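Local coordinates for protein 2,4-dihydroxyhept-2-ene-1,7-dioic acid aldolase (PDB 6BDE) that binds heme and, as a member of the heme nitric oxide/oxygen binding (H-NOX) family, probably senses nitric oxide or a related diatomic gas, at residues Y43-M48 with S135-H140. The protein carries 1 engineered substitution. Residues are numbered along the deposited sequence; the frame is centred on the assembly and turned at random.
Sequences YRFSEM and SSRAMH. With HEM (protoporphyrin IX containing Fe), chain B.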
ATOM      1  N   TYR A  43      -6.299 -13.892  -6.637  1.00 49.12           N
ATOM      2  CA  TYR A  43      -6.509 -13.465  -8.011  1.00 53.94           C
ATOM      3  C   TYR A  43      -5.219 -12.900  -8.585  1.00 49.05           C
ATOM      4  O   TYR A  43      -4.353 -12.414  -7.852  1.00 44.84           O
ATOM      5  CB  TYR A  43      -7.625 -12.415  -8.100  1.00 49.68           C
ATOM      6  CG  TYR A  43      -8.888 -12.813  -7.370  1.00 48.86           C
ATOM      7  CD1 TYR A  43      -9.056 -12.526  -6.021  1.00 50.16           C
ATOM      8  CD2 TYR A  43      -9.908 -13.482  -8.029  1.00 53.91           C
ATOM      9  CE1 TYR A  43     -10.207 -12.891  -5.351  1.00 50.62           C
ATOM     10  CE2 TYR A  43     -11.063 -13.852  -7.369  1.00 56.87           C
ATOM     11  CZ  TYR A  43     -11.207 -13.554  -6.031  1.00 54.71           C
ATOM     12  OH  TYR A  43     -12.357 -13.922  -5.372  1.00 57.40           O
ATOM     13  N   ARG A  44      -5.105 -12.970  -9.909  1.00 46.63           N
ATOM     14  CA  ARG A  44      -3.934 -12.445 -10.595  1.00 41.83           C
ATOM     15  C   ARG A  44      -3.858 -10.932 -10.441  1.00 41.40           C
ATOM     16  O   ARG A  44      -4.874 -10.234 -10.508  1.00 42.16           O
ATOM     17  CB  ARG A  44      -3.977 -12.816 -12.078  1.00 49.11           C
ATOM     18  CG  ARG A  44      -3.789 -14.299 -12.371  1.00 60.65           C
ATOM     19  CD  ARG A  44      -2.783 -14.931 -11.426  1.00 71.47           C
ATOM     20  NE  ARG A  44      -3.434 -15.741 -10.401  1.00 80.91           N
ATOM     21  CZ  ARG A  44      -3.003 -15.848  -9.148  1.00 81.05           C
ATOM     22  NH1 ARG A  44      -1.917 -15.192  -8.762  1.00 81.41           N
ATOM     23  NH2 ARG A  44      -3.657 -16.608  -8.282  1.00 80.14           N
ATOM     24  N   PHE A  45      -2.640 -10.424 -10.236  1.00 38.65           N
ATOM     25  CA  PHE A  45      -2.459  -8.981 -10.116  1.00 34.98           C
ATOM     26  C   PHE A  45      -2.789  -8.266 -11.419  1.00 32.73           C
ATOM     27  O   PHE A  45      -3.136  -7.079 -11.404  1.00 38.05           O
ATOM     28  CB  PHE A  45      -1.029  -8.656  -9.685  1.00 36.16           C
ATOM     29  CG  PHE A  45      -0.713  -7.188  -9.703  1.00 35.34           C
ATOM     30  CD1 PHE A  45      -1.184  -6.352  -8.704  1.00 33.27           C
ATOM     31  CD2 PHE A  45       0.042  -6.639 -10.727  1.00 34.87           C
ATOM     32  CE1 PHE A  45      -0.900  -5.000  -8.721  1.00 33.75           C
ATOM     33  CE2 PHE A  45       0.331  -5.288 -10.749  1.00 35.25           C
ATOM     34  CZ  PHE A  45      -0.143  -4.467  -9.745  1.00 34.27           C
ATOM     35  N   SER A  46      -2.685  -8.966 -12.554  1.00 32.12           N
ATOM     36  CA  SER A  46      -3.020  -8.358 -13.838  1.00 39.37           C
ATOM     37  C   SER A  46      -4.457  -7.856 -13.861  1.00 38.44           C
ATOM     38  O   SER A  46      -4.780  -6.928 -14.612  1.00 45.35           O
ATOM     39  CB  SER A  46      -2.789  -9.360 -14.969  1.00 40.16           C
ATOM     40  OG  SER A  46      -3.584 -10.519 -14.790  1.00 43.61           O
ATOM     41  N   GLU A  47      -5.330  -8.455 -13.050  1.00 39.85           N
ATOM     42  CA  GLU A  47      -6.690  -7.947 -12.916  1.00 41.65           C
ATOM     43  C   GLU A  47      -6.693  -6.575 -12.253  1.00 42.84           C
ATOM     44  O   GLU A  47      -7.357  -5.644 -12.726  1.00 40.17           O
ATOM     45  CB  GLU A  47      -7.538  -8.936 -12.117  1.00 42.25           C
ATOM     46  CG  GLU A  47      -8.137 -10.059 -12.946  1.00 49.12           C
ATOM     47  CD  GLU A  47      -9.310 -10.717 -12.255  1.00 53.66           C
ATOM     48  OE1 GLU A  47      -9.989 -10.025 -11.470  1.00 55.13           O
ATOM     49  OE2 GLU A  47      -9.561 -11.917 -12.496  1.00 55.47           O
ATOM     50  N   MET A  48      -5.946  -6.432 -11.154  1.00 38.56           N
ATOM     51  CA  MET A  48      -5.876  -5.151 -10.457  1.00 37.76           C
ATOM     52  C   MET A  48      -5.203  -4.088 -11.316  1.00 35.00           C
ATOM     53  O   MET A  48      -5.609  -2.920 -11.297  1.00 37.16           O
ATOM     54  CB  MET A  48      -5.135  -5.323  -9.130  1.00 39.46           C
ATOM     55  CG  MET A  48      -4.820  -4.026  -8.399  1.00 33.67           C
ATOM     56  SD  MET A  48      -6.285  -3.029  -8.064  1.00 38.26           S
ATOM     57  CE  MET A  48      -7.001  -3.931  -6.693  1.00 35.94           C
ATOM     58  N   SER A 135       9.331  -5.237  -6.020  1.00 28.41           N
ATOM     59  CA  SER A 135       8.113  -5.971  -6.341  1.00 27.70           C
ATOM     60  C   SER A 135       7.776  -5.811  -7.816  1.00 26.64           C
ATOM     61  O   SER A 135       7.784  -4.693  -8.340  1.00 27.75           O
ATOM     62  CB  SER A 135       6.943  -5.491  -5.482  1.00 34.45           C
ATOM     63  OG  SER A 135       5.722  -6.040  -5.946  1.00 33.82           O
ATOM     64  N   SER A 136       7.470  -6.920  -8.492  1.00 27.29           N
ATOM     65  CA  SER A 136       7.089  -6.849  -9.899  1.00 28.36           C
ATOM     66  C   SER A 136       5.804  -6.057 -10.109  1.00 34.23           C
ATOM     67  O   SER A 136       5.528  -5.633 -11.237  1.00 35.53           O
ATOM     68  CB  SER A 136       6.926  -8.258 -10.470  1.00 28.37           C
ATOM     69  OG  SER A 136       5.871  -8.947  -9.820  1.00 32.78           O
ATOM     70  N   ARG A 137       5.020  -5.848  -9.053  1.00 32.31           N
ATOM     71  CA  ARG A 137       3.745  -5.152  -9.152  1.00 28.45           C
ATOM     72  C   ARG A 137       3.880  -3.638  -9.064  1.00 29.76           C
ATOM     73  O   ARG A 137       2.907  -2.930  -9.354  1.00 28.90           O
ATOM     74  CB  ARG A 137       2.795  -5.661  -8.061  1.00 28.89           C
ATOM     75  CG  ARG A 137       2.445  -7.137  -8.219  1.00 31.83           C
ATOM     76  CD  ARG A 137       1.736  -7.690  -6.996  1.00 37.09           C
ATOM     77  NE  ARG A 137       2.660  -7.968  -5.901  1.00 31.17           N
ATOM     78  CZ  ARG A 137       3.393  -9.073  -5.806  1.00 35.41           C
ATOM     79  NH1 ARG A 137       3.317 -10.007  -6.743  1.00 36.38           N
ATOM     80  NH2 ARG A 137       4.206  -9.243  -4.772  1.00 38.66           N
ATOM     81  N   ALA A 138       5.052  -3.130  -8.674  1.00 29.17           N
ATOM     82  CA  ALA A 138       5.353  -1.697  -8.704  1.00 27.69           C
ATOM     83  C   ALA A 138       4.314  -0.882  -7.938  1.00 27.81           C
ATOM     84  O   ALA A 138       3.838   0.155  -8.404  1.00 31.54           O
ATOM     85  CB  ALA A 138       5.483  -1.197 -10.143  1.00 27.20           C
ATOM     86  N   MET A 139       3.956  -1.358  -6.748  1.00 27.06           N
ATOM     87  CA  MET A 139       2.985  -0.680  -5.891  1.00 27.32           C
ATOM     88  C   MET A 139       3.669   0.161  -4.821  1.00 28.59           C
ATOM     89  O   MET A 139       3.263   0.159  -3.655  1.00 30.01           O
ATOM     90  CB  MET A 139       2.036  -1.696  -5.263  1.00 26.77           C
ATOM     91  CG  MET A 139       1.161  -2.411  -6.283  1.00 28.87           C
ATOM     92  SD  MET A 139       0.060  -3.637  -5.558  1.00 34.60           S
ATOM     93  CE  MET A 139      -0.930  -2.610  -4.475  1.00 32.09           C
ATOM     94  N   HIS A 140       4.709   0.904  -5.212  1.00 25.25           N
ATOM     95  CA  HIS A 140       5.476   1.687  -4.247  1.00 26.69           C
ATOM     96  C   HIS A 140       4.616   2.749  -3.571  1.00 24.97           C
ATOM     97  O   HIS A 140       4.796   3.038  -2.382  1.00 25.77           O
ATOM     98  CB  HIS A 140       6.680   2.328  -4.941  1.00 28.93           C
ATOM     99  CG  HIS A 140       6.394   2.811  -6.330  1.00 26.29           C
ATOM    100  ND1 HIS A 140       5.800   4.028  -6.588  1.00 27.85           N
ATOM    101  CD2 HIS A 140       6.625   2.242  -7.536  1.00 28.32           C
ATOM    102  CE1 HIS A 140       5.675   4.187  -7.892  1.00 28.51           C
ATOM    103  NE2 HIS A 140       6.168   3.119  -8.492  1.00 27.64           N
TER
HETATM  104  CHA HEM B 201       0.571  -6.301   0.063  1.00 38.91           C
HETATM  105  CHB HEM B 201      -1.182  -7.227   5.118  1.00 36.41           C
HETATM  106  CHC HEM B 201       2.094  -3.218   7.008  1.00 37.90           C
HETATM  107  CHD HEM B 201       3.670  -2.121   1.905  1.00 31.59           C
HETATM  108  C1A HEM B 201      -0.050  -6.668   1.607  1.00 35.01           C
HETATM  109  C2A HEM B 201      -1.175  -7.509   1.443  1.00 39.84           C
HETATM  110  C3A HEM B 201      -1.600  -7.734   2.689  1.00 38.67           C
HETATM  111  C4A HEM B 201      -0.708  -7.009   3.504  1.00 36.53           C
HETATM  112  CMA HEM B 201      -2.784  -8.592   3.131  1.00 39.23           C
HETATM  113  CAA HEM B 201      -1.755  -8.064   0.143  1.00 32.68           C
HETATM  114  CBA HEM B 201      -1.048  -9.389  -0.161  1.00 36.99           C
HETATM  115  CGA HEM B 201      -1.662 -10.083  -1.374  1.00 38.82           C
HETATM  116  O1A HEM B 201      -1.338 -11.269  -1.647  1.00 40.13           O
HETATM  117  O2A HEM B 201      -2.492  -9.476  -2.100  1.00 40.66           O
HETATM  118  C1B HEM B 201      -0.339  -6.056   5.928  1.00 36.52           C
HETATM  119  C2B HEM B 201      -0.731  -5.729   7.382  1.00 36.40           C
HETATM  120  C3B HEM B 201       0.152  -4.691   7.804  1.00 39.00           C
HETATM  121  C4B HEM B 201       1.033  -4.435   6.616  1.00 35.51           C
HETATM  122  CMB HEM B 201      -1.835  -6.396   8.202  1.00 46.72           C
HETATM  123  CAB HEM B 201       0.218  -3.997   9.160  1.00 38.06           C
HETATM  124  CBB HEM B 201       0.398  -4.693  10.263  1.00 53.14           C
HETATM  125  C1C HEM B 201       2.656  -2.729   5.466  1.00 34.91           C
HETATM  126  C2C HEM B 201       3.279  -1.464   5.543  1.00 32.73           C
HETATM  127  C3C HEM B 201       3.665  -1.200   4.283  1.00 33.14           C
HETATM  128  C4C HEM B 201       3.254  -2.323   3.540  1.00 31.83           C
HETATM  129  CMC HEM B 201       3.475  -0.593   6.782  1.00 35.05           C
HETATM  130  CAC HEM B 201       4.399   0.035   3.771  1.00 43.12           C
HETATM  131  CBC HEM B 201       5.687  -0.034   3.513  1.00 46.74           C
HETATM  132  C1D HEM B 201       2.768  -3.318   1.158  1.00 30.76           C
HETATM  133  C2D HEM B 201       2.750  -3.066  -0.331  1.00 29.79           C
HETATM  134  C3D HEM B 201       1.961  -4.120  -0.866  1.00 27.82           C
HETATM  135  C4D HEM B 201       1.519  -4.981   0.337  1.00 30.76           C
HETATM  136  CMD HEM B 201       3.440  -1.945  -1.103  1.00 30.63           C
HETATM  137  CAD HEM B 201       1.625  -4.347  -2.340  1.00 30.61           C
HETATM  138  CBD HEM B 201       2.204  -5.667  -2.839  1.00 32.71           C
HETATM  139  CGD HEM B 201       3.532  -5.395  -3.536  1.00 32.24           C
HETATM  140  O1D HEM B 201       4.081  -4.269  -3.411  1.00 30.69           O
HETATM  141  O2D HEM B 201       4.073  -6.299  -4.225  1.00 30.75           O
HETATM  142  NA  HEM B 201       0.288  -6.230   2.893  1.00 35.39           N
HETATM  143  NB  HEM B 201       0.780  -5.168   5.347  1.00 37.45           N
HETATM  144  NC  HEM B 201       2.536  -3.328   4.207  1.00 33.52           N
HETATM  145  ND  HEM B 201       1.968  -4.444   1.713  1.00 32.89           N
HETATM  146 FE   HEM B 201       1.815  -5.117   3.613  1.00 33.46          FE
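Phe45 and Arg137 meet as a ring laid against the aliphatic stem of an arginine, a worked example of how the apolar half of a heme-binding residue can be packed while its polar half holds a propionate. Arg137 CG sits over the centre of the Phe45 ring, 3.5 Å from the centroid and 13° off the normal, a CH-pi contact. CB lies toward CZ and CE2, CD toward CD1 and CG, and the Arg137 carbonyl O approaches the far carbon, Phe45 CZ, at 3.4 Å. Phe45 reaches this place because its CG is anti to the backbone N (chi1 173°), which carries the ring from segment 43-48 across to the turn of Ser135 to Ala138. Met139 adds an oblique Met-aromatic contact, SD to Phe45 CE1 3.6 Å, and the same sulfur rests on the propionate arm at HEM CAD.

Between the two segments, close packing is confined to these three residues; Met1 also touches Phe45 and Met139. The looser side belongs to the partly exposed Phe45 and Arg137, where Glu115 takes a salt bridge from Arg44 NH1 and only a long, weak ion pair from Arg137 NH1. The Arg137 chain bends at its third torsion, carrying NE off the ring to HEM O2D; ring and guanidinium planes stand 74° apart. NE donates to HEM O2D at 2.8 Å, with a weaker bond from NH2. Ser135 OG also donates to that oxygen and, in an ST turn, accepts from Arg137 N. Replacing Phe45 by an alanine would probably uncover the Arg137 methylenes and take the aromatic partner from Met139 SD, leaving the guanidinium held mainly by its propionate bonds. The chemistry thus implies a division of labour: dispersion joins helix to loop, while the arginine's charge probably helps stabilise a carboxylate at the heme edge.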